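PDB 1IQ0: arginyl-trna synthetase from Thermus thermophilus, which probably catalyses the ATP-dependent attachment of L-arginine to its cognate tRNA, releasing AMP and diphosphate, as a class I aminoacyl-tRNA synthetase. Local coordinates for residues A[51-59]-A[70-78]; A[104-112]-A[125-133]. All blocks are in the same frame, centred on the assembly; numbering follows the deposited sequence.

From the N terminus, the chain first forms the small N-terminal domain, where contact 1 closes a ten-residue connection by folding helix 51-60 back against the hairpin of strands 68-74 and 77-82. That contact is complete before contact 2 opens, so the two stand in series and neither nest nor cross. Entering the catalytic domain, the chain lays down strand 104-108 and passes through the predicted HIGH region, which runs into the start of helix 120-138; contact 2 closes the twelve-residue connection between its segments. Their centres lie about 42 Å apart and the nearest atoms about 26 Å: contact 1 joins helix to hairpin within the peripheral domain, contact 2 strand to helix in the Rossmann fold.

Contact 1 of 2, residues A[51-59]-A[70-78]; sequences PQAIAQELK and EAVPVGGYL
The carbonyl oxygen of Tyr77 accepts the amide of Val74 (Val74 N to Tyr77 O, 2.7 Å) and is also touched by the methyl group of Ala55 (CB to Tyr77 O, 3.7 Å). With the reciprocal bond from Tyr77 N to Val74 O, this closes a tight two-residue turn, Gly75-Gly76, joining strands 68-74 and 77-82 of the N-terminal domain's four-stranded antiparallel sheet. Helix 51-60 covers this hairpin, its segment running at 169° to strand 70-74. Pro51, in the first turn of the helix, sets its ring on the turn, CB 3.6 Å from Gly76 CA. The backbone of Gly76 (phi 98°) would jam any side chain against the carbonyl oxygen of Gly75. Gln52 bends at chi2 (71°) and brings its amide group over the backbone of Gly75.

Farther along, Pro73 lies under the helix, touched by three of its side chains. Ala55 CB meets its CB at 4.0 Å, the amide end of Gln56, which is hydrogen-bonded to Asp60, reaches its CG, and the Lys59 chain crosses it at about a right angle, with CD 3.5 Å from Pro73 CD. The first two torsions of Lys59 are both extended and carry CD out across the proline; the bend at the last torsion affects only where NZ goes. An alanine in place of Lys59 is likely to strip this cover from the CG-CD side of the Pro73 ring. Deeper in, Leu58 CD2 lies 3.7 Å from Leu78 CD2, and Leu58 continues into Ile10, Ala13 and Leu14 of helix 3-15. Cohesion between helix and hairpin therefore comes mainly from carbon packed on carbon, while the backbone bonds of helix and turn are spent within each element.

Contact 2 of 2, residues A[104-112]-A[125-133]; sequences VVLVEHTSV and NIALGDAIA
Asn125 meets Thr110 just beyond the end of strand 104-108, the first strand of a beta-alpha-beta unit in the Rossmann fold of this class I catalytic domain; helix 120-138 and strand 141-149 complete the unit. The connection and the first turn of the helix hold the predicted HIGH region, Val112 to His122, a signature of class I synthetases associated with ATP binding. The amide group of Asn125 packs against the backbone of Thr110, its CG 3.5 Å from Thr110 N. Ile126 follows, laying CG1 against Thr110 OG1 at 3.6 Å, and its carbonyl oxygen sits over one face of the His109 ring. That ring is steered at its edge: ND1 shares a hydrogen bond with Thr110 OG1 (2.8 Å, 149°); the same hydroxyl is also hydrogen-bonded to Tyr234 OH.

At Gly129 the helix comes closest to the imidazole, with His109 CD2 3.3 Å from Gly129 C. A CB at this position would collide with His109 CG, so the absence of a side chain lets the imidazole come up close to the helix backbone. The chi1 of His109 (67°) places CG between its own backbone N and carbonyl carbon, bringing the ring toward Gly129. Asp130 takes part through a water, which donates to OD1 at 2.8 Å and is hydrogen-bonded to His109 NE2 in the plane of the ring. The same carboxylate is gripped by Arg134, Arg233 and Arg443, a cluster likely to favour its ionised form and to hold OD1 in place as acceptor for the water. The end of the segment meets the strand through apolar groups. Ile132 CG2 approaches Val107 CG1 at 4.3 Å, and Ala133 meets the other branch of that valine, its CB 4.5 Å from Val107 CG2.

Contact 1 of 2, residues A[51-59]-A[70-78]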
loop_
_atom_site.group_PDB
_atom_site.type_symbol
_atom_site.label_atom_id
_atom_site.label_comp_id
_atom_site.label_asym_id
_atom_site.label_seq_id
_atom_site.Cartn_x
_atom_site.Cartn_y
_atom_site.Cartn_z
ATOM N N PRO A 51 25.017 28.988 4.659
ATOM C CA PRO A 51 24.067 28.129 5.374
ATOM C C PRO A 51 24.092 28.387 6.881
ATOM O O PRO A 51 23.044 28.523 7.514
ATOM C CB PRO A 51 24.547 26.724 5.021
ATOM C CG PRO A 51 25.105 26.898 3.650
ATOM C CD PRO A 51 25.881 28.188 3.773
ATOM N N GLN A 52 25.298 28.467 7.439
ATOM C CA GLN A 52 25.488 28.704 8.866
ATOM C C GLN A 52 24.849 30.019 9.315
ATOM O O GLN A 52 24.473 30.172 10.480
ATOM C CB GLN A 52 26.985 28.718 9.198
ATOM C CG GLN A 52 27.299 28.697 10.687
ATOM C CD GLN A 52 26.990 27.358 11.338
ATOM O OE1 GLN A 52 25.868 26.857 11.257
ATOM N NE2 GLN A 52 27.989 26.774 11.991
ATOM N N ALA A 53 24.732 30.965 8.389
ATOM C CA ALA A 53 24.137 32.264 8.687
ATOM C C ALA A 53 22.616 32.158 8.743
ATOM O O ALA A 53 21.966 32.796 9.570
ATOM C CB ALA A 53 24.550 33.285 7.631
ATOM N N ILE A 54 22.054 31.348 7.852
ATOM C CA ILE A 54 20.611 31.156 7.811
ATOM C C ILE A 54 20.168 30.396 9.062
ATOM O O ILE A 54 19.104 30.665 9.624
ATOM C CB ILE A 54 20.193 30.359 6.561
ATOM C CG1 ILE A 54 20.861 30.954 5.320
ATOM C CG2 ILE A 54 18.680 30.403 6.398
ATOM C CD1 ILE A 54 20.570 30.196 4.037
ATOM N N ALA A 55 20.993 29.450 9.498
ATOM C CA ALA A 55 20.683 28.665 10.685
ATOM C C ALA A 55 20.646 29.564 11.922
ATOM O O ALA A 55 19.702 29.501 12.717
ATOM C CB ALA A 55 21.716 27.557 10.864
ATOM N N GLN A 56 21.669 30.401 12.080
ATOM C CA GLN A 56 21.736 31.315 13.218
ATOM C C GLN A 56 20.567 32.290 13.146
ATOM O O GLN A 56 19.989 32.666 14.165
ATOM C CB GLN A 56 23.059 32.086 13.204
ATOM C CG GLN A 56 23.209 33.088 14.341
ATOM C CD GLN A 56 23.154 32.435 15.711
ATOM O OE1 GLN A 56 23.976 31.579 16.037
ATOM N NE2 GLN A 56 22.182 32.841 16.522
ATOM N N GLU A 57 20.230 32.689 11.924
ATOM C CA GLU A 57 19.126 33.608 11.675
ATOM C C GLU A 57 17.820 32.975 12.145
ATOM O O GLU A 57 17.049 33.584 12.892
ATOM C CB GLU A 57 19.041 33.917 10.175
ATOM C CG GLU A 57 17.795 34.679 9.739
ATOM C CD GLU A 57 17.748 36.091 10.282
ATOM O OE1 GLU A 57 18.687 36.864 10.004
ATOM O OE2 GLU A 57 16.770 36.429 10.981
ATOM N N LEU A 58 17.582 31.745 11.697
ATOM C CA LEU A 58 16.377 31.012 12.062
ATOM C C LEU A 58 16.292 30.855 13.576
ATOM O O LEU A 58 15.224 30.998 14.172
ATOM C CB LEU A 58 16.380 29.635 11.395
ATOM C CG LEU A 58 15.188 28.719 11.685
ATOM C CD1 LEU A 58 13.890 29.433 11.331
ATOM C CD2 LEU A 58 15.329 27.433 10.881
ATOM N N LYS A 59 17.428 30.563 14.191
ATOM C CA LYS A 59 17.490 30.391 15.634
ATOM C C LYS A 59 17.048 31.670 16.340
ATOM O O LYS A 59 16.363 31.623 17.360
ATOM C CB LYS A 59 18.918 30.041 16.059
ATOM C CG LYS A 59 19.084 29.799 17.547
ATOM C CD LYS A 59 20.550 29.633 17.915
ATOM C CE LYS A 59 20.712 29.250 19.376
ATOM N NZ LYS A 59 19.970 30.180 20.264
ATOM N N GLU A 70 17.182 23.174 23.656
ATOM C CA GLU A 70 18.066 24.161 23.046
ATOM C C GLU A 70 18.225 23.937 21.543
ATOM O O GLU A 70 18.199 22.797 21.062
ATOM C CB GLU A 70 19.437 24.097 23.726
ATOM C CG GLU A 70 20.527 24.910 23.055
ATOM C CD GLU A 70 21.882 24.700 23.707
ATOM O OE1 GLU A 70 22.020 25.016 24.907
ATOM O OE2 GLU A 70 22.808 24.214 23.025
ATOM N N ALA A 71 18.376 25.036 20.808
ATOM C CA ALA A 71 18.564 24.991 19.363
ATOM C C ALA A 71 20.016 25.371 19.105
ATOM O O ALA A 71 20.499 26.375 19.629
ATOM C CB ALA A 71 17.628 25.977 18.672
ATOM N N VAL A 72 20.708 24.575 18.300
ATOM C CA VAL A 72 22.112 24.828 18.019
ATOM C C VAL A 72 22.457 24.829 16.539
ATOM O O VAL A 72 22.294 23.817 15.856
ATOM C CB VAL A 72 23.007 23.770 18.710
ATOM C CG1 VAL A 72 24.478 24.099 18.487
ATOM C CG2 VAL A 72 22.685 23.710 20.194
ATOM N N PRO A 73 22.928 25.972 16.018
ATOM C CA PRO A 73 23.298 26.056 14.600
ATOM C C PRO A 73 24.577 25.242 14.405
ATOM O O PRO A 73 25.616 25.577 14.970
ATOM C CB PRO A 73 23.533 27.549 14.392
ATOM C CG PRO A 73 22.640 28.186 15.420
ATOM C CD PRO A 73 22.873 27.312 16.625
ATOM N N VAL A 74 24.503 24.175 13.617
ATOM C CA VAL A 74 25.675 23.331 13.395
ATOM C C VAL A 74 26.029 23.169 11.923
ATOM O O VAL A 74 25.414 22.374 11.212
ATOM C CB VAL A 74 25.470 21.926 14.005
ATOM C CG1 VAL A 74 26.743 21.109 13.868
ATOM C CG2 VAL A 74 25.071 22.047 15.464
ATOM N N GLY A 75 27.029 23.929 11.481
ATOM C CA GLY A 75 27.486 23.873 10.103
ATOM C C GLY A 75 26.449 23.571 9.036
ATOM O O GLY A 75 26.446 22.483 8.455
ATOM N N GLY A 76 25.566 24.530 8.770
ATOM C CA GLY A 76 24.550 24.328 7.751
ATOM C C GLY A 76 23.195 23.900 8.277
ATOM O O GLY A 76 22.159 24.298 7.742
ATOM N N TYR A 77 23.197 23.080 9.322
ATOM C CA TYR A 77 21.957 22.604 9.920
ATOM C C TYR A 77 21.646 23.386 11.185
ATOM O O TYR A 77 22.508 24.062 11.747
ATOM C CB TYR A 77 22.065 21.124 10.325
ATOM C CG TYR A 77 22.233 20.119 9.206
ATOM C CD1 TYR A 77 23.455 19.958 8.553
ATOM C CD2 TYR A 77 21.169 19.302 8.821
ATOM C CE1 TYR A 77 23.614 19.000 7.544
ATOM C CE2 TYR A 77 21.314 18.346 7.816
ATOM C CZ TYR A 77 22.536 18.199 7.183
ATOM O OH TYR A 77 22.668 17.254 6.189
ATOM N N LEU A 78 20.396 23.299 11.618
ATOM C CA LEU A 78 19.979 23.904 12.874
ATOM C C LEU A 78 19.452 22.691 13.634
ATOM O O LEU A 78 18.405 22.137 13.286
ATOM C CB LEU A 78 18.866 24.939 12.689
ATOM C CG LEU A 78 18.338 25.456 14.041
ATOM C CD1 LEU A 78 19.492 25.990 14.894
ATOM C CD2 LEU A 78 17.298 26.538 13.824
#

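Contact 2 of 2, residues A[104-112]-A[125-133]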
loop_
_atom_site.group_PDB
_atom_site.type_symbol
_atom_site.label_atom_id
_atom_site.label_comp_id
_atom_site.label_asym_id
_atom_site.label_seq_id
_atom_site.Cartn_x
_atom_site.Cartn_y
_atom_site.Cartn_z
ATOM N N VAL A 104 -12.864 11.468 -0.844
ATOM C CA VAL A 104 -12.509 10.100 -1.161
ATOM C C VAL A 104 -11.202 9.921 -1.929
ATOM O O VAL A 104 -10.913 10.642 -2.879
ATOM C CB VAL A 104 -13.637 9.413 -1.970
ATOM C CG1 VAL A 104 -13.166 8.048 -2.485
ATOM C CG2 VAL A 104 -14.880 9.242 -1.095
ATOM N N VAL A 105 -10.408 8.960 -1.470
ATOM C CA VAL A 105 -9.164 8.586 -2.126
ATOM C C VAL A 105 -9.510 7.159 -2.554
ATOM O O VAL A 105 -9.687 6.282 -1.720
ATOM C CB VAL A 105 -7.963 8.566 -1.155
ATOM C CG1 VAL A 105 -6.752 7.985 -1.858
ATOM C CG2 VAL A 105 -7.645 9.988 -0.684
ATOM N N LEU A 106 -9.649 6.942 -3.853
ATOM C CA LEU A 106 -10.024 5.629 -4.364
ATOM C C LEU A 106 -8.810 4.815 -4.772
ATOM O O LEU A 106 -8.086 5.174 -5.704
ATOM C CB LEU A 106 -10.964 5.794 -5.556
ATOM C CG LEU A 106 -11.637 4.536 -6.099
ATOM C CD1 LEU A 106 -12.509 3.902 -5.012
ATOM C CD2 LEU A 106 -12.485 4.910 -7.303
ATOM N N VAL A 107 -8.590 3.714 -4.066
ATOM C CA VAL A 107 -7.465 2.845 -4.361
ATOM C C VAL A 107 -7.915 1.612 -5.129
ATOM O O VAL A 107 -8.783 0.872 -4.670
ATOM C CB VAL A 107 -6.765 2.378 -3.061
ATOM C CG1 VAL A 107 -5.574 1.487 -3.398
ATOM C CG2 VAL A 107 -6.318 3.592 -2.253
ATOM N N GLU A 108 -7.340 1.399 -6.308
ATOM C CA GLU A 108 -7.673 0.206 -7.079
ATOM C C GLU A 108 -6.475 -0.731 -7.084
ATOM O O GLU A 108 -5.362 -0.336 -7.429
ATOM C CB GLU A 108 -8.035 0.534 -8.536
ATOM C CG GLU A 108 -8.242 -0.757 -9.359
ATOM C CD GLU A 108 -8.443 -0.518 -10.854
ATOM O OE1 GLU A 108 -7.893 -1.302 -11.650
ATOM O OE2 GLU A 108 -9.155 0.433 -11.236
ATOM N N HIS A 109 -6.702 -1.970 -6.684
ATOM C CA HIS A 109 -5.635 -2.954 -6.683
ATOM C C HIS A 109 -6.220 -4.345 -6.883
ATOM O O HIS A 109 -7.445 -4.509 -6.858
ATOM C CB HIS A 109 -4.791 -2.846 -5.401
ATOM C CG HIS A 109 -5.505 -3.229 -4.141
ATOM N ND1 HIS A 109 -5.902 -4.521 -3.876
ATOM C CD2 HIS A 109 -5.782 -2.513 -3.023
ATOM C CE1 HIS A 109 -6.385 -4.588 -2.648
ATOM N NE2 HIS A 109 -6.323 -3.385 -2.108
ATOM N N THR A 110 -5.342 -5.323 -7.097
ATOM C CA THR A 110 -5.716 -6.711 -7.362
ATOM C C THR A 110 -6.197 -6.703 -8.818
ATOM O O THR A 110 -5.376 -6.728 -9.733
ATOM C CB THR A 110 -6.822 -7.209 -6.401
ATOM O OG1 THR A 110 -6.420 -6.969 -5.046
ATOM C CG2 THR A 110 -7.043 -8.723 -6.574
ATOM N N SER A 111 -7.509 -6.643 -9.040
ATOM C CA SER A 111 -8.043 -6.578 -10.402
ATOM C C SER A 111 -7.386 -7.542 -11.378
ATOM O O SER A 111 -6.874 -7.121 -12.410
ATOM C CB SER A 111 -7.876 -5.159 -10.957
ATOM O OG SER A 111 -8.529 -4.209 -10.141
ATOM N N VAL A 112 -7.406 -8.828 -11.073
ATOM C CA VAL A 112 -6.783 -9.802 -11.961
ATOM C C VAL A 112 -7.826 -10.432 -12.868
ATOM O O VAL A 112 -9.019 -10.414 -12.556
ATOM C CB VAL A 112 -6.098 -10.936 -11.159
ATOM C CG1 VAL A 112 -5.053 -10.347 -10.213
ATOM C CG2 VAL A 112 -7.136 -11.712 -10.369
ATOM N N ASN A 125 1.044 -6.851 -5.746
ATOM C CA ASN A 125 -0.040 -5.928 -6.076
ATOM C C ASN A 125 -0.981 -5.811 -4.888
ATOM O O ASN A 125 -1.245 -4.717 -4.398
ATOM C CB ASN A 125 -0.813 -6.442 -7.303
ATOM C CG ASN A 125 -1.928 -5.499 -7.743
ATOM O OD1 ASN A 125 -1.991 -5.098 -8.912
ATOM N ND2 ASN A 125 -2.813 -5.146 -6.816
ATOM N N ILE A 126 -1.482 -6.953 -4.436
ATOM C CA ILE A 126 -2.411 -7.011 -3.319
ATOM C C ILE A 126 -1.799 -6.459 -2.029
ATOM O O ILE A 126 -2.409 -5.631 -1.349
ATOM C CB ILE A 126 -2.880 -8.470 -3.084
ATOM C CG1 ILE A 126 -3.524 -9.009 -4.365
ATOM C CG2 ILE A 126 -3.864 -8.530 -1.917
ATOM C CD1 ILE A 126 -4.085 -10.409 -4.246
ATOM N N ALA A 127 -0.592 -6.914 -1.705
ATOM C CA ALA A 127 0.091 -6.473 -0.491
ATOM C C ALA A 127 0.327 -4.964 -0.473
ATOM O O ALA A 127 0.037 -4.301 0.520
ATOM C CB ALA A 127 1.429 -7.216 -0.337
ATOM N N LEU A 128 0.849 -4.435 -1.576
ATOM C CA LEU A 128 1.141 -3.009 -1.713
ATOM C C LEU A 128 -0.130 -2.160 -1.661
ATOM O O LEU A 128 -0.185 -1.140 -0.966
ATOM C CB LEU A 128 1.841 -2.743 -3.047
ATOM C CG LEU A 128 3.150 -1.953 -3.071
ATOM C CD1 LEU A 128 3.519 -1.699 -4.527
ATOM C CD2 LEU A 128 3.022 -0.634 -2.305
ATOM N N GLY A 129 -1.142 -2.583 -2.416
ATOM C CA GLY A 129 -2.394 -1.852 -2.462
ATOM C C GLY A 129 -3.133 -1.813 -1.139
ATOM O O GLY A 129 -3.589 -0.752 -0.704
ATOM N N ASP A 130 -3.258 -2.970 -0.498
ATOM C CA ASP A 130 -3.945 -3.055 0.782
ATOM C C ASP A 130 -3.210 -2.219 1.834
ATOM O O ASP A 130 -3.830 -1.496 2.612
ATOM C CB ASP A 130 -4.026 -4.513 1.248
ATOM C CG ASP A 130 -4.702 -4.649 2.589
ATOM O OD1 ASP A 130 -5.917 -4.355 2.673
ATOM O OD2 ASP A 130 -4.026 -5.028 3.565
ATOM N N ALA A 131 -1.885 -2.319 1.844
ATOM C CA ALA A 131 -1.076 -1.578 2.802
ATOM C C ALA A 131 -1.232 -0.065 2.643
ATOM O O ALA A 131 -1.462 0.642 3.623
ATOM C CB ALA A 131 0.401 -1.978 2.671
ATOM N N ILE A 132 -1.117 0.445 1.421
ATOM C CA ILE A 132 -1.253 1.883 1.240
ATOM C C ILE A 132 -2.674 2.328 1.568
ATOM O O ILE A 132 -2.873 3.439 2.044
ATOM C CB ILE A 132 -0.851 2.345 -0.195
ATOM C CG1 ILE A 132 -0.681 3.865 -0.215
ATOM C CG2 ILE A 132 -1.915 1.952 -1.211
ATOM C CD1 ILE A 132 0.297 4.392 0.816
ATOM N N ALA A 133 -3.658 1.462 1.331
ATOM C CA ALA A 133 -5.045 1.795 1.649
ATOM C C ALA A 133 -5.200 1.941 3.164
ATOM O O ALA A 133 -5.827 2.887 3.639
ATOM C CB ALA A 133 -6.001 0.703 1.139
HETATM O O HOH W 1 -7.368 -3.235 0.557
#